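Local structure of M32 carboxypeptidase (Pyrococcus furiosus, 1KA2) at the interface of chains A and B. The protein removes amino acids one after another from the C-terminus of peptides as a metal-dependent carboxypeptidase of broad specificity that does not release proline, glycine, aspartate or glutamate. Numbering follows the deposited sequence. Chains: chain A/B, M32 carboxypeptidase.

The interface of chains A and B. Residues chain A 22-23, 53, 56, 60; chain B 23, 53, 56, 60.
A:Leu56 and B:Leu56 meet tip to tip across the two-fold axis of the homodimer, their CD1 methyls 3.6 Å apart. The patch around them is wholly apolar: no nitrogen or oxygen of either subunit comes within bonding reach of the other, so cohesion here rests on van der Waals packing and the burial of hydrocarbon. Each subunit contributes helices 8-36 and 43-61. A:Leu53, A:Leu56 and A:Leu60, spaced by three and four residues, share one face of the second helix, and A:Ile23 comes from the first; chain B repeats this.

The same CD1 of A:Leu56 also touches B:Ile23, whose CD1 lies 3.9 Å away; these side chains cross at about a right angle. The twin contact sets A:Ile23 against B:Leu56, so each central leucine methyl meets both a leucine and an isoleucine tip of the partner. In A:Ile23, CG1 is anti to the carbonyl carbon (chi1 -65°), and the extended chi2 of 178° carries CD1 away from the backbone of helix 8-36 to meet CD1 of B:Leu56. The chi1 of A:Leu56 and B:Leu56, -148°, lies well away from a staggered angle, which may be a cost of bringing CD1 up to the axis. The hidden area, 43 Å² for A:Leu56 and 39 Å² for B:Leu56, exceeds that of every other residue in the patch.

Further along the two-fold axis, A:Ile23 and B:Leu53 cross obliquely and more loosely, with CG1 of the isoleucine 4.2 Å from CD2 of the leucine. A:Ala22 borders the same leucine through its small CB. B:Leu60 makes a peripheral contact, its CD1 standing 4.4 Å from A:Leu56 CD1, but it probably also helps to position B:Ile23 from within its own subunit. As part of the subunit contact the patch serves assembly; its centre is about 27 Å from A:Glu270 of the HEXXH motif, well away from the catalytic centre. A:Leu60 CD1 packs 3.5 Å from A:Ile23 CD1.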
loop_
_atom_site.group_PDB
_atom_site.type_symbol
_atom_site.label_atom_id
_atom_site.label_comp_id
_atom_site.label_asym_id
_atom_site.label_seq_id
_atom_site.Cartn_x
_atom_site.Cartn_y
_atom_site.Cartn_z
ATOM N N ALA A 22 -10.551 -4.110 9.374
ATOM C CA ALA A 22 -9.230 -3.500 9.245
ATOM C C ALA A 22 -8.206 -4.421 8.563
ATOM O O ALA A 22 -7.402 -3.971 7.740
ATOM C CB ALA A 22 -8.728 -3.070 10.621
ATOM N N ILE A 23 -8.213 -5.704 8.918
ATOM C CA ILE A 23 -7.291 -6.636 8.284
ATOM C C ILE A 23 -7.603 -6.655 6.784
ATOM O O ILE A 23 -6.692 -6.686 5.961
ATOM C CB ILE A 23 -7.432 -8.060 8.882
ATOM C CG1 ILE A 23 -7.004 -8.039 10.351
ATOM C CG2 ILE A 23 -6.562 -9.055 8.117
ATOM C CD1 ILE A 23 -7.160 -9.379 11.038
ATOM N N LEU A 53 -1.999 -12.798 7.727
ATOM C CA LEU A 53 -3.233 -12.037 7.915
ATOM C C LEU A 53 -4.477 -12.834 7.550
ATOM O O LEU A 53 -5.503 -12.711 8.214
ATOM C CB LEU A 53 -3.202 -10.738 7.092
ATOM C CG LEU A 53 -2.148 -9.718 7.538
ATOM C CD1 LEU A 53 -2.134 -8.515 6.604
ATOM C CD2 LEU A 53 -2.449 -9.299 8.975
ATOM N N LEU A 56 -5.124 -14.964 10.333
ATOM C CA LEU A 56 -5.547 -14.173 11.476
ATOM C C LEU A 56 -7.007 -13.801 11.300
ATOM O O LEU A 56 -7.818 -13.921 12.223
ATOM C CB LEU A 56 -4.704 -12.897 11.587
ATOM C CG LEU A 56 -4.427 -12.336 12.987
ATOM C CD1 LEU A 56 -3.882 -10.910 12.850
ATOM C CD2 LEU A 56 -5.693 -12.347 13.832
ATOM N N LEU A 60 -10.295 -14.699 13.632
ATOM C CA LEU A 60 -11.168 -13.709 14.264
ATOM C C LEU A 60 -12.640 -13.917 13.895
ATOM O O LEU A 60 -13.536 -13.742 14.724
ATOM C CB LEU A 60 -10.733 -12.291 13.861
ATOM C CG LEU A 60 -9.387 -11.762 14.376
ATOM C CD1 LEU A 60 -9.115 -10.377 13.799
ATOM C CD2 LEU A 60 -9.402 -11.693 15.891
ATOM N N ILE B 23 1.461 -7.938 10.695
ATOM C CA ILE B 23 0.669 -6.743 10.951
ATOM C C ILE B 23 1.574 -5.526 10.729
ATOM O O ILE B 23 1.142 -4.527 10.160
ATOM C CB ILE B 23 0.106 -6.740 12.395
ATOM C CG1 ILE B 23 -0.883 -7.895 12.558
ATOM C CG2 ILE B 23 -0.603 -5.422 12.696
ATOM C CD1 ILE B 23 -1.447 -8.007 13.959
ATOM N N LEU B 53 -5.443 -2.236 13.888
ATOM C CA LEU B 53 -4.244 -3.070 13.804
ATOM C C LEU B 53 -3.266 -2.808 14.940
ATOM O O LEU B 53 -2.640 -3.740 15.439
ATOM C CB LEU B 53 -3.529 -2.861 12.459
ATOM C CG LEU B 53 -4.314 -3.336 11.231
ATOM C CD1 LEU B 53 -3.564 -2.998 9.948
ATOM C CD2 LEU B 53 -4.550 -4.840 11.353
ATOM N N LEU B 56 -4.547 -4.574 17.758
ATOM C CA LEU B 56 -4.442 -6.007 17.537
ATOM C C LEU B 56 -3.011 -6.438 17.797
ATOM O O LEU B 56 -2.753 -7.434 18.479
ATOM C CB LEU B 56 -4.827 -6.356 16.094
ATOM C CG LEU B 56 -5.496 -7.712 15.835
ATOM C CD1 LEU B 56 -5.475 -7.995 14.329
ATOM C CD2 LEU B 56 -4.783 -8.819 16.599
ATOM N N LEU B 60 -1.480 -9.089 20.568
ATOM C CA LEU B 60 -0.711 -10.291 20.242
ATOM C C LEU B 60 0.639 -10.328 20.963
ATOM O O LEU B 60 1.098 -11.385 21.401
ATOM C CB LEU B 60 -0.485 -10.373 18.723
ATOM C CG LEU B 60 -1.695 -10.627 17.814
ATOM C CD1 LEU B 60 -1.265 -10.593 16.351
ATOM C CD2 LEU B 60 -2.313 -11.975 18.136
#